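Rv1989c (MbcT) (Mycobacterium tuberculosis, PDB 6FKG) degrades NAD(+) by phosphorolysis as the cell-killing toxin of a type II toxin-antitoxin system, and is neutralised by its antitoxin MbcA. Local coordinates at residues R12-R16 with Q108-V113; T18-T24 with D95-V101; P50-F54 with G132-W136. All coordinates share one frame; numbering follows the deposited sequence.

Contact 1 of 3, residues R12-R16 with Q108-V113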
ATOM      1  N   ARG B  12       5.672  25.338 -30.570  1.00 42.53           N
ATOM      2  CA  ARG B  12       4.798  25.528 -31.721  1.00 44.34           C
ATOM      3  C   ARG B  12       3.760  26.601 -31.441  1.00 40.06           C
ATOM      4  O   ARG B  12       3.482  27.437 -32.295  1.00 43.48           O
ATOM      5  CB  ARG B  12       4.111  24.218 -32.102  1.00 43.48           C
ATOM      6  CG  ARG B  12       5.038  23.213 -32.740  1.00 53.46           C
ATOM      7  CD  ARG B  12       5.865  23.867 -33.827  1.00 64.31           C
ATOM      8  NE  ARG B  12       6.196  22.927 -34.890  1.00 80.00           N
ATOM      9  CZ  ARG B  12       5.332  22.500 -35.805  1.00 79.79           C
ATOM     10  NH1 ARG B  12       4.074  22.927 -35.789  1.00 73.86           N
ATOM     11  NH2 ARG B  12       5.726  21.642 -36.734  1.00 84.94           N
ATOM     12  N   ILE B  13       3.182  26.579 -30.245  1.00 36.60           N
ATOM     13  CA  ILE B  13       2.165  27.563 -29.901  1.00 38.45           C
ATOM     14  C   ILE B  13       2.779  28.964 -29.822  1.00 34.68           C
ATOM     15  O   ILE B  13       2.205  29.933 -30.328  1.00 40.53           O
ATOM     16  CB  ILE B  13       1.455  27.180 -28.584  1.00 37.86           C
ATOM     17  CG1 ILE B  13       0.538  25.973 -28.848  1.00 41.84           C
ATOM     18  CG2 ILE B  13       0.648  28.359 -28.035  1.00 35.97           C
ATOM     19  CD1 ILE B  13      -0.008  25.319 -27.615  1.00 39.08           C
ATOM     20  N   ASP B  14       3.953  29.074 -29.211  1.00 38.27           N
ATOM     21  CA  ASP B  14       4.672  30.352 -29.187  1.00 40.32           C
ATOM     22  C   ASP B  14       4.916  30.884 -30.600  1.00 42.18           C
ATOM     23  O   ASP B  14       4.768  32.083 -30.858  1.00 42.73           O
ATOM     24  CB  ASP B  14       6.011  30.208 -28.454  1.00 39.97           C
ATOM     25  CG  ASP B  14       6.826  31.497 -28.462  1.00 42.61           C
ATOM     26  OD1 ASP B  14       6.597  32.358 -27.593  1.00 53.00           O
ATOM     27  OD2 ASP B  14       7.695  31.652 -29.342  1.00 52.55           O
ATOM     28  N   ALA B  15       5.296  29.987 -31.510  1.00 40.68           N
ATOM     29  CA  ALA B  15       5.543  30.351 -32.906  1.00 40.35           C
ATOM     30  C   ALA B  15       4.283  30.883 -33.572  1.00 46.03           C
ATOM     31  O   ALA B  15       4.356  31.794 -34.393  1.00 48.02           O
ATOM     32  CB  ALA B  15       6.081  29.156 -33.680  1.00 48.41           C
ATOM     33  N   ARG B  16       3.129  30.311 -33.230  1.00 38.46           N
ATOM     34  CA  ARG B  16       1.856  30.815 -33.755  1.00 47.27           C
ATOM     35  C   ARG B  16       1.607  32.240 -33.276  1.00 47.49           C
ATOM     36  O   ARG B  16       1.104  33.080 -34.022  1.00 47.06           O
ATOM     37  CB  ARG B  16       0.678  29.933 -33.325  1.00 47.22           C
ATOM     38  CG  ARG B  16       0.746  28.479 -33.752  1.00 50.85           C
ATOM     39  CD  ARG B  16       0.635  28.330 -35.252  1.00 54.11           C
ATOM     40  NE  ARG B  16      -0.556  28.977 -35.803  1.00 51.45           N
ATOM     41  CZ  ARG B  16      -0.839  29.005 -37.102  1.00 57.88           C
ATOM     42  NH1 ARG B  16      -0.024  28.417 -37.964  1.00 53.39           N
ATOM     43  NH2 ARG B  16      -1.932  29.620 -37.541  1.00 57.99           N
ATOM     44  N   GLN B 108      -5.507  25.411 -40.621  1.00 46.74           N
ATOM     45  CA  GLN B 108      -4.045  25.455 -40.611  1.00 55.59           C
ATOM     46  C   GLN B 108      -3.502  25.558 -39.177  1.00 53.71           C
ATOM     47  O   GLN B 108      -2.536  24.877 -38.801  1.00 45.19           O
ATOM     48  CB  GLN B 108      -3.536  26.627 -41.449  1.00 65.06           C
ATOM     49  CG  GLN B 108      -2.205  27.192 -40.966  1.00 76.84           C
ATOM     50  CD  GLN B 108      -1.524  28.072 -41.998  1.00 86.57           C
ATOM     51  OE1 GLN B 108      -1.722  27.902 -43.202  1.00 91.74           O
ATOM     52  NE2 GLN B 108      -0.707  29.012 -41.529  1.00 85.89           N
ATOM     53  N   ALA B 109      -4.129  26.418 -38.383  1.00 46.63           N
ATOM     54  CA  ALA B 109      -3.700  26.628 -37.006  1.00 48.00           C
ATOM     55  C   ALA B 109      -3.943  25.378 -36.170  1.00 48.91           C
ATOM     56  O   ALA B 109      -3.100  24.996 -35.373  1.00 44.58           O
ATOM     57  CB  ALA B 109      -4.419  27.828 -36.398  1.00 43.77           C
ATOM     58  N   ARG B 110      -5.093  24.739 -36.353  1.00 47.81           N
ATOM     59  CA  ARG B 110      -5.397  23.538 -35.584  1.00 44.38           C
ATOM     60  C   ARG B 110      -4.428  22.416 -35.954  1.00 50.30           C
ATOM     61  O   ARG B 110      -3.954  21.685 -35.082  1.00 46.54           O
ATOM     62  CB  ARG B 110      -6.858  23.113 -35.798  1.00 47.85           C
ATOM     63  CG  ARG B 110      -7.853  24.094 -35.177  1.00 47.37           C
ATOM     64  CD  ARG B 110      -9.310  23.621 -35.226  1.00 47.99           C
ATOM     65  NE  ARG B 110      -9.818  23.422 -36.582  1.00 55.80           N
ATOM     66  CZ  ARG B 110     -10.337  24.382 -37.340  1.00 57.64           C
ATOM     67  NH1 ARG B 110     -10.426  25.620 -36.877  1.00 57.55           N
ATOM     68  NH2 ARG B 110     -10.772  24.106 -38.562  1.00 59.42           N
ATOM     69  N   GLU B 111      -4.108  22.303 -37.241  1.00 47.51           N
ATOM     70  CA  GLU B 111      -3.155  21.292 -37.696  1.00 49.69           C
ATOM     71  C   GLU B 111      -1.763  21.538 -37.109  1.00 50.72           C
ATOM     72  O   GLU B 111      -1.040  20.595 -36.767  1.00 54.26           O
ATOM     73  CB  GLU B 111      -3.090  21.270 -39.223  1.00 55.33           C
ATOM     74  CG  GLU B 111      -2.005  20.360 -39.789  1.00 74.02           C
ATOM     75  CD  GLU B 111      -2.087  18.936 -39.262  1.00 84.78           C
ATOM     76  OE1 GLU B 111      -3.206  18.380 -39.206  1.00 89.65           O
ATOM     77  OE2 GLU B 111      -1.030  18.371 -38.905  1.00 85.15           O
ATOM     78  N   ALA B 112      -1.394  22.808 -36.982  1.00 50.18           N
ATOM     79  CA  ALA B 112      -0.083  23.174 -36.462  1.00 51.53           C
ATOM     80  C   ALA B 112       0.098  22.760 -35.002  1.00 52.15           C
ATOM     81  O   ALA B 112       1.227  22.512 -34.566  1.00 49.19           O
ATOM     82  CB  ALA B 112       0.142  24.673 -36.616  1.00 57.48           C
ATOM     83  N   VAL B 113      -0.997  22.679 -34.239  1.00 45.47           N
ATOM     84  CA  VAL B 113      -0.877  22.254 -32.840  1.00 41.15           C
ATOM     85  C   VAL B 113      -1.403  20.827 -32.596  1.00 50.11           C
ATOM     86  O   VAL B 113      -1.571  20.411 -31.453  1.00 48.01           O
ATOM     87  CB  VAL B 113      -1.594  23.249 -31.876  1.00 41.52           C
ATOM     88  CG1 VAL B 113      -0.978  24.641 -32.013  1.00 47.00           C
ATOM     89  CG2 VAL B 113      -3.112  23.303 -32.118  1.00 40.41           C
TER

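Contact 2 of 3, residues T18-T24 with D95-V101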
ATOM      1  N   THR B  18      -0.086  35.351 -31.016  1.00 45.18           N
ATOM      2  CA  THR B  18      -1.440  35.777 -30.699  1.00 41.54           C
ATOM      3  C   THR B  18      -1.947  36.765 -31.727  1.00 50.08           C
ATOM      4  O   THR B  18      -1.166  37.328 -32.501  1.00 47.87           O
ATOM      5  CB  THR B  18      -1.523  36.457 -29.318  1.00 44.35           C
ATOM      6  OG1 THR B  18      -0.656  37.594 -29.306  1.00 45.17           O
ATOM      7  CG2 THR B  18      -1.121  35.509 -28.198  1.00 44.73           C
ATOM      8  N   ILE B  19      -3.261  36.968 -31.726  1.00 45.05           N
ATOM      9  CA  ILE B  19      -3.867  38.110 -32.400  1.00 50.53           C
ATOM     10  C   ILE B  19      -4.659  38.890 -31.361  1.00 50.23           C
ATOM     11  O   ILE B  19      -5.027  38.343 -30.321  1.00 45.64           O
ATOM     12  CB  ILE B  19      -4.800  37.697 -33.559  1.00 52.99           C
ATOM     13  CG1 ILE B  19      -5.989  36.899 -33.027  1.00 47.80           C
ATOM     14  CG2 ILE B  19      -4.036  36.919 -34.625  1.00 56.66           C
ATOM     15  CD1 ILE B  19      -7.044  36.612 -34.086  1.00 58.70           C
ATOM     16  N   GLU B  20      -4.904  40.167 -31.626  1.00 53.86           N
ATOM     17  CA  GLU B  20      -5.783  40.951 -30.767  1.00 54.23           C
ATOM     18  C   GLU B  20      -7.203  40.849 -31.285  1.00 52.86           C
ATOM     19  O   GLU B  20      -7.491  41.197 -32.429  1.00 50.08           O
ATOM     20  CB  GLU B  20      -5.341  42.413 -30.693  1.00 56.15           C
ATOM     21  CG  GLU B  20      -4.227  42.656 -29.700  1.00 58.97           C
ATOM     22  CD  GLU B  20      -4.048  44.122 -29.365  1.00 65.44           C
ATOM     23  OE1 GLU B  20      -4.504  44.980 -30.152  1.00 66.14           O
ATOM     24  OE2 GLU B  20      -3.446  44.411 -28.309  1.00 70.92           O
ATOM     25  N   TRP B  21      -8.091  40.360 -30.433  1.00 45.04           N
ATOM     26  CA  TRP B  21      -9.447  40.075 -30.851  1.00 48.04           C
ATOM     27  C   TRP B  21     -10.459  40.892 -30.057  1.00 44.35           C
ATOM     28  O   TRP B  21     -10.419  40.933 -28.828  1.00 41.58           O
ATOM     29  CB  TRP B  21      -9.709  38.587 -30.689  1.00 44.39           C
ATOM     30  CG  TRP B  21     -10.912  38.069 -31.387  1.00 43.89           C
ATOM     31  CD1 TRP B  21     -11.067  37.873 -32.728  1.00 46.56           C
ATOM     32  CD2 TRP B  21     -12.121  37.623 -30.772  1.00 42.76           C
ATOM     33  NE1 TRP B  21     -12.311  37.340 -32.986  1.00 44.63           N
ATOM     34  CE2 TRP B  21     -12.974  37.175 -31.802  1.00 38.95           C
ATOM     35  CE3 TRP B  21     -12.568  37.561 -29.451  1.00 41.95           C
ATOM     36  CZ2 TRP B  21     -14.248  36.689 -31.548  1.00 40.40           C
ATOM     37  CZ3 TRP B  21     -13.828  37.074 -29.201  1.00 41.60           C
ATOM     38  CH2 TRP B  21     -14.650  36.635 -30.240  1.00 34.77           C
ATOM     39  N   SER B  22     -11.367  41.545 -30.762  1.00 42.43           N
ATOM     40  CA  SER B  22     -12.443  42.263 -30.098  1.00 43.86           C
ATOM     41  C   SER B  22     -13.788  41.802 -30.626  1.00 49.05           C
ATOM     42  O   SER B  22     -13.993  41.695 -31.837  1.00 47.07           O
ATOM     43  CB  SER B  22     -12.291  43.771 -30.292  1.00 43.68           C
ATOM     44  OG  SER B  22     -10.975  44.176 -29.961  1.00 48.57           O
ATOM     45  N   GLU B  23     -14.709  41.533 -29.713  1.00 49.14           N
ATOM     46  CA  GLU B  23     -16.042  41.115 -30.104  1.00 47.91           C
ATOM     47  C   GLU B  23     -16.996  41.240 -28.928  1.00 50.48           C
ATOM     48  O   GLU B  23     -16.567  41.221 -27.772  1.00 42.71           O
ATOM     49  CB  GLU B  23     -16.016  39.671 -30.619  1.00 45.20           C
ATOM     50  CG  GLU B  23     -17.353  39.093 -31.051  1.00 47.41           C
ATOM     51  CD  GLU B  23     -17.941  39.789 -32.265  1.00 60.18           C
ATOM     52  OE1 GLU B  23     -18.462  40.921 -32.130  1.00 57.02           O
ATOM     53  OE2 GLU B  23     -17.882  39.191 -33.361  1.00 71.81           O
ATOM     54  N   THR B  24     -18.280  41.391 -29.233  1.00 42.86           N
ATOM     55  CA  THR B  24     -19.327  41.243 -28.243  1.00 39.06           C
ATOM     56  C   THR B  24     -19.622  39.753 -28.086  1.00 44.34           C
ATOM     57  O   THR B  24     -19.993  39.082 -29.056  1.00 39.41           O
ATOM     58  CB  THR B  24     -20.598  41.993 -28.651  1.00 41.57           C
ATOM     59  OG1 THR B  24     -20.314  43.397 -28.741  1.00 44.64           O
ATOM     60  CG2 THR B  24     -21.682  41.765 -27.623  1.00 41.72           C
ATOM     61  N   ASP B  95     -18.584  42.418 -23.576  1.00 41.98           N
ATOM     62  CA  ASP B  95     -17.717  42.990 -24.596  1.00 46.42           C
ATOM     63  C   ASP B  95     -16.255  42.642 -24.318  1.00 45.33           C
ATOM     64  O   ASP B  95     -15.742  42.867 -23.213  1.00 42.97           O
ATOM     65  CB  ASP B  95     -17.885  44.511 -24.670  1.00 44.27           C
ATOM     66  CG  ASP B  95     -19.142  44.933 -25.403  1.00 52.48           C
ATOM     67  OD1 ASP B  95     -19.718  44.108 -26.140  1.00 48.04           O
ATOM     68  OD2 ASP B  95     -19.542  46.108 -25.263  1.00 61.71           O
ATOM     69  N   VAL B  96     -15.591  42.094 -25.329  1.00 39.82           N
ATOM     70  CA  VAL B  96     -14.174  41.735 -25.231  1.00 41.31           C
ATOM     71  C   VAL B  96     -13.363  42.680 -26.119  1.00 41.71           C
ATOM     72  O   VAL B  96     -13.688  42.857 -27.295  1.00 48.83           O
ATOM     73  CB  VAL B  96     -13.934  40.270 -25.656  1.00 40.62           C
ATOM     74  CG1 VAL B  96     -12.450  39.925 -25.612  1.00 32.59           C
ATOM     75  CG2 VAL B  96     -14.750  39.326 -24.782  1.00 34.44           C
ATOM     76  N   THR B  97     -12.314  43.281 -25.562  1.00 42.45           N
ATOM     77  CA  THR B  97     -11.529  44.278 -26.288  1.00 41.24           C
ATOM     78  C   THR B  97     -10.045  43.948 -26.318  1.00 43.96           C
ATOM     79  O   THR B  97      -9.410  43.795 -25.275  1.00 43.91           O
ATOM     80  CB  THR B  97     -11.708  45.684 -25.676  1.00 46.47           C
ATOM     81  OG1 THR B  97     -13.102  46.007 -25.642  1.00 49.41           O
ATOM     82  CG2 THR B  97     -10.955  46.742 -26.500  1.00 46.43           C
ATOM     83  N   ASP B  98      -9.515  43.841 -27.535  1.00 46.39           N
ATOM     84  CA  ASP B  98      -8.095  43.607 -27.793  1.00 49.59           C
ATOM     85  C   ASP B  98      -7.481  42.457 -26.987  1.00 49.43           C
ATOM     86  O   ASP B  98      -6.352  42.565 -26.517  1.00 46.87           O
ATOM     87  CB  ASP B  98      -7.313  44.895 -27.537  1.00 53.59           C
ATOM     88  CG  ASP B  98      -7.732  46.018 -28.466  1.00 58.99           C
ATOM     89  OD1 ASP B  98      -8.033  45.733 -29.646  1.00 53.59           O
ATOM     90  OD2 ASP B  98      -7.762  47.182 -28.019  1.00 63.27           O
ATOM     91  N   LEU B  99      -8.215  41.356 -26.850  1.00 43.20           N
ATOM     92  CA  LEU B  99      -7.709  40.194 -26.122  1.00 39.72           C
ATOM     93  C   LEU B  99      -6.662  39.483 -26.969  1.00 41.14           C
ATOM     94  O   LEU B  99      -6.907  39.162 -28.135  1.00 39.38           O
ATOM     95  CB  LEU B  99      -8.849  39.234 -25.760  1.00 35.36           C
ATOM     96  CG  LEU B  99      -8.638  38.310 -24.559  1.00 35.85           C
ATOM     97  CD1 LEU B  99      -8.592  39.122 -23.280  1.00 36.47           C
ATOM     98  CD2 LEU B  99      -9.716  37.229 -24.476  1.00 35.05           C
ATOM     99  N   ALA B 100      -5.486  39.262 -26.387  1.00 39.69           N
ATOM    100  CA  ALA B 100      -4.387  38.599 -27.084  1.00 46.04           C
ATOM    101  C   ALA B 100      -4.598  37.101 -27.032  1.00 42.09           C
ATOM    102  O   ALA B 100      -4.329  36.465 -26.016  1.00 40.71           O
ATOM    103  CB  ALA B 100      -3.029  38.979 -26.463  1.00 43.71           C
ATOM    104  N   VAL B 101      -5.091  36.531 -28.128  1.00 37.59           N
ATOM    105  CA  VAL B 101      -5.528  35.146 -28.103  1.00 36.88           C
ATOM    106  C   VAL B 101      -4.818  34.281 -29.136  1.00 39.02           C
ATOM    107  O   VAL B 101      -4.459  34.746 -30.219  1.00 40.05           O
ATOM    108  CB  VAL B 101      -7.053  35.045 -28.339  1.00 39.69           C
ATOM    109  CG1 VAL B 101      -7.804  35.797 -27.256  1.00 37.09           C
ATOM    110  CG2 VAL B 101      -7.411  35.595 -29.721  1.00 40.52           C
TER

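Contact 3 of 3, residues P50-F54 with G132-W136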
ATOM      1  N   PRO B  50      -7.058  22.314 -18.360  1.00 31.01           N
ATOM      2  CA  PRO B  50      -6.948  21.316 -17.299  1.00 29.65           C
ATOM      3  C   PRO B  50      -7.480  21.934 -16.013  1.00 27.64           C
ATOM      4  O   PRO B  50      -7.549  23.164 -15.916  1.00 32.87           O
ATOM      5  CB  PRO B  50      -5.444  21.058 -17.214  1.00 35.37           C
ATOM      6  CG  PRO B  50      -4.848  22.390 -17.583  1.00 36.80           C
ATOM      7  CD  PRO B  50      -5.763  22.953 -18.655  1.00 31.46           C
ATOM      8  N   PRO B  51      -7.857  21.097 -15.045  1.00 33.63           N
ATOM      9  CA  PRO B  51      -8.343  21.609 -13.763  1.00 34.11           C
ATOM     10  C   PRO B  51      -7.206  22.084 -12.863  1.00 40.16           C
ATOM     11  O   PRO B  51      -6.047  21.796 -13.152  1.00 35.48           O
ATOM     12  CB  PRO B  51      -9.059  20.401 -13.158  1.00 36.06           C
ATOM     13  CG  PRO B  51      -8.390  19.209 -13.776  1.00 38.58           C
ATOM     14  CD  PRO B  51      -7.972  19.627 -15.148  1.00 36.39           C
ATOM     15  N   LEU B  52      -7.559  22.846 -11.830  1.00 33.96           N
ATOM     16  CA  LEU B  52      -6.692  23.122 -10.680  1.00 34.98           C
ATOM     17  C   LEU B  52      -5.492  24.031 -10.928  1.00 35.90           C
ATOM     18  O   LEU B  52      -4.632  24.149 -10.050  1.00 49.84           O
ATOM     19  CB  LEU B  52      -6.169  21.805 -10.087  1.00 43.59           C
ATOM     20  CG  LEU B  52      -7.166  20.690  -9.764  1.00 53.43           C
ATOM     21  CD1 LEU B  52      -6.434  19.482  -9.180  1.00 59.90           C
ATOM     22  CD2 LEU B  52      -8.249  21.183  -8.820  1.00 50.45           C
ATOM     23  N   LEU B  53      -5.393  24.656 -12.094  1.00 32.13           N
ATOM     24  CA  LEU B  53      -4.246  25.537 -12.324  1.00 38.07           C
ATOM     25  C   LEU B  53      -4.632  27.000 -12.499  1.00 42.32           C
ATOM     26  O   LEU B  53      -3.917  27.904 -12.049  1.00 42.06           O
ATOM     27  CB  LEU B  53      -3.453  25.070 -13.541  1.00 40.57           C
ATOM     28  CG  LEU B  53      -2.565  23.853 -13.280  1.00 45.37           C
ATOM     29  CD1 LEU B  53      -1.814  23.469 -14.544  1.00 48.77           C
ATOM     30  CD2 LEU B  53      -1.605  24.136 -12.126  1.00 41.24           C
ATOM     31  N   PHE B  54      -5.752  27.243 -13.169  1.00 30.90           N
ATOM     32  CA  PHE B  54      -6.151  28.618 -13.435  1.00 29.85           C
ATOM     33  C   PHE B  54      -7.636  28.690 -13.687  1.00 30.28           C
ATOM     34  O   PHE B  54      -8.216  27.743 -14.209  1.00 32.90           O
ATOM     35  CB  PHE B  54      -5.377  29.209 -14.639  1.00 31.80           C
ATOM     36  CG  PHE B  54      -5.420  28.352 -15.912  1.00 29.54           C
ATOM     37  CD1 PHE B  54      -6.423  28.524 -16.854  1.00 36.76           C
ATOM     38  CD2 PHE B  54      -4.426  27.415 -16.170  1.00 30.24           C
ATOM     39  CE1 PHE B  54      -6.447  27.750 -18.035  1.00 36.18           C
ATOM     40  CE2 PHE B  54      -4.432  26.649 -17.328  1.00 32.59           C
ATOM     41  CZ  PHE B  54      -5.442  26.810 -18.267  1.00 32.22           C
ATOM     42  N   GLY B 132      -4.713  24.490 -24.343  1.00 28.82           N
ATOM     43  CA  GLY B 132      -5.113  25.601 -23.479  1.00 29.94           C
ATOM     44  C   GLY B 132      -4.112  25.807 -22.353  1.00 31.99           C
ATOM     45  O   GLY B 132      -3.767  26.939 -22.009  1.00 30.55           O
ATOM     46  N   HIS B 133      -3.628  24.711 -21.779  1.00 30.35           N
ATOM     47  CA  HIS B 133      -2.613  24.790 -20.734  1.00 29.86           C
ATOM     48  C   HIS B 133      -1.380  25.539 -21.237  1.00 35.71           C
ATOM     49  O   HIS B 133      -0.866  26.434 -20.572  1.00 31.16           O
ATOM     50  CB  HIS B 133      -2.226  23.394 -20.274  1.00 32.00           C
ATOM     51  CG  HIS B 133      -1.270  23.370 -19.121  1.00 35.33           C
ATOM     52  ND1 HIS B 133      -0.602  22.225 -18.741  1.00 46.58           N
ATOM     53  CD2 HIS B 133      -0.893  24.332 -18.245  1.00 36.48           C
ATOM     54  CE1 HIS B 133       0.159  22.486 -17.691  1.00 46.25           C
ATOM     55  NE2 HIS B 133       0.005  23.762 -17.376  1.00 36.86           N
ATOM     56  N   ALA B 134      -0.907  25.170 -22.419  1.00 31.03           N
ATOM     57  CA  ALA B 134       0.302  25.786 -22.968  1.00 33.78           C
ATOM     58  C   ALA B 134       0.093  27.271 -23.275  1.00 34.24           C
ATOM     59  O   ALA B 134       0.983  28.084 -23.036  1.00 33.57           O
ATOM     60  CB  ALA B 134       0.750  25.044 -24.224  1.00 34.62           C
ATOM     61  N   ALA B 135      -1.074  27.630 -23.806  1.00 30.57           N
ATOM     62  CA  ALA B 135      -1.344  29.031 -24.136  1.00 30.37           C
ATOM     63  C   ALA B 135      -1.308  29.868 -22.864  1.00 34.14           C
ATOM     64  O   ALA B 135      -0.728  30.961 -22.842  1.00 33.28           O
ATOM     65  CB  ALA B 135      -2.698  29.187 -24.844  1.00 30.95           C
ATOM     66  N   TRP B 136      -1.927  29.346 -21.808  1.00 32.70           N
ATOM     67  CA  TRP B 136      -1.926  30.024 -20.512  1.00 30.52           C
ATOM     68  C   TRP B 136      -0.519  30.121 -19.948  1.00 33.63           C
ATOM     69  O   TRP B 136      -0.114  31.151 -19.393  1.00 30.50           O
ATOM     70  CB  TRP B 136      -2.824  29.290 -19.524  1.00 30.27           C
ATOM     71  CG  TRP B 136      -2.584  29.704 -18.084  1.00 31.25           C
ATOM     72  CD1 TRP B 136      -3.092  30.809 -17.451  1.00 30.03           C
ATOM     73  CD2 TRP B 136      -1.778  29.018 -17.117  1.00 32.13           C
ATOM     74  NE1 TRP B 136      -2.646  30.849 -16.137  1.00 33.95           N
ATOM     75  CE2 TRP B 136      -1.846  29.756 -15.912  1.00 34.06           C
ATOM     76  CE3 TRP B 136      -1.018  27.836 -17.146  1.00 29.90           C
ATOM     77  CZ2 TRP B 136      -1.182  29.353 -14.749  1.00 34.14           C
ATOM     78  CZ3 TRP B 136      -0.351  27.440 -15.987  1.00 34.36           C
ATOM     79  CH2 TRP B 136      -0.443  28.195 -14.806  1.00 33.24           C
TER

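Contact 1 of 3, residues R12-R16 with Q108-V113
Arg16 reaches from the last turn of helix 7-16 onto the short helix 107-112, making the largest share of the contact in a nearly antiparallel helix pair at the edge of the RES fold. The axes of segments 12-16 and 108-112 run at 153° to each other and come no closer than 10.8 Å, a spacing bridged largely by one long side chain lying over alanines. From CB the Arg16 chain bends at both chi2 and chi3, which folds it down onto the opposite helix. Its CD comes first, resting 3.9 Å from Ala112 CB. Beyond it, NE and CZ pass over Ala109, whose CA sits under one face of the guanidinium, offset toward its rim. At the tip the two nitrogens part: NH2 lies 3.3 Å from Ala109 CB, whereas NH1 has Gln108 NE2 at the guanidinium edge, 3.7 Å away. That last pair brings together two N-H donors, with the amide plane turned 81° from the guanidinium, and is no bond. Across this contact CD and one guanidinium face hold Arg16 over small residues; Leu102 of strand 89-103 also touches it.

On the buried side Ile13 takes over, its CG1 3.8 Å from Val113 CG1, the two side chains crossing at about a right angle. Ile13 also packs against Val131 and Ala134 of helix 126-137, so this edge is tied to the body of the domain. Nearby, Glu111 forms a salt bridge with Arg39 of an MbcA chain, placing helix 107-112 beside the antitoxin. At the other end of the pair, Arg12 NH1 comes within 3.1 Å of Ala112 O, but at an angle too poor for a hydrogen bond.

Contact 2 of 3, residues T18-T24 with D95-V101
Thr24 OG1 donates to Asp95 OD1 at 2.8 Å, meeting the carboxylate on its syn side and 32° out of its plane. The two side chains lie side by side, and Asp95 OD2 forms a salt bridge with Arg170, so the carboxylate is held through both oxygens. This pair sits at one end of these segments, in an antiparallel ladder between strands 19-30 and 89-103, both of which run on beyond it within the mixed sheet of the RES domain. Glu23 and Val96 form a hydrogen-bonded pair, as do Ile19 and Val101 at the other end of the segments, where Val101 N reaches Ile19 O at 2.8 Å.

Between them the register slips by one residue in a G1 beta bulge: Asp98 and Leu99 both face Trp21. Leu99 N donates to Trp21 O at 3.0 Å, whereas Asp98 N turns to the side chain of Ser22, its bond to OG being 2.9 Å long and nearly straight at 169°. Ser22 OG stands beside its own backbone N, which brings it within range of that amide.

Glu20, on the face with Ala100, stretches across to Asp98, their carboxylates stacked 15° from parallel with Glu20 OE1 and Asp98 OD1 3.6 Å apart. Trp21, Leu99 and Val101 form an apolar patch toward Leu153 of strand 150-156; Trp21 CB also touches Val101 CG2 at 3.9 Å. The bulge, by contrast, gathers two stacked carboxylates, which would be expected to raise one another's proton affinity.

Contact 3 of 3, residues P50-F54 with G132-W136
The loop leading into strand 56-60 is pinned to helix 126-137 by an aromatic stack, at a surface where the antitoxin MbcA also docks. Phe54 lies face to face with the five-membered ring of Trp136, the centroids 3.9 Å apart and the planes inclined by 20°. The side chains slide past each other in opposite directions, so each CB lies over the partner's ring: Phe54 CB over the five-membered ring and Trp136 CB over the phenyl, at 4.0 Å from its centroid. Phe54 CD2 makes the tightest touch, 3.2 Å from Trp136 CD2 and over the centre of the indole. With CG wedged between backbone N and carbonyl carbon (chi1 52°), Phe54 presents its ring flat to the tryptophan, whose own CG points away from its N (chi1 164°). The CA of His133 meets the edge of the phenyl ring.

One turn earlier, His133 meets two aliphatic loop groups on one side of its ring plane. Pro50 CG packs against its CB at 3.9 Å, the proline crossing at about a right angle, and Leu53 CD1 approaches NE2 obliquely at 3.4 Å. That nitrogen is hydrogen-bonded to Tyr60 OH of an MbcA chain, whose ring also meets Trp136 and packs on Leu53. Arg161 adds a cation-pi contact to Trp136 and a hydrogen bond to its carbonyl O.

Within the toxin the join is made by ring faces and aliphatic carbons, and the polar tip of His133 is left to the antitoxin; part of MbcA recognition therefore probably depends on how loop and helix fit together.

Overall arrangement
The three contacts show how one small domain varies its chemistry by place. Contact 2 lies within the sheet and depends on backbone hydrogen bonds, while contacts 1 and 3 join helices or a loop mainly through side-chain packing, without a hydrogen bond between their segments. Each has a buried side, but contact 1 is the most peripheral, its centre about 19 Å from the centre of the chain against about 13 Å for the others. Contacts 1 and 2 are built from consecutive elements, helix 7-16 running into strand 19-30 and strand 89-103 into helix 107-112. Contacts 1 and 3 meet through Ile13 CD1 and Ala134 CB, 3.5 Å apart. Both also border MbcA, whereas no other protein chain touches the segments of contact 2.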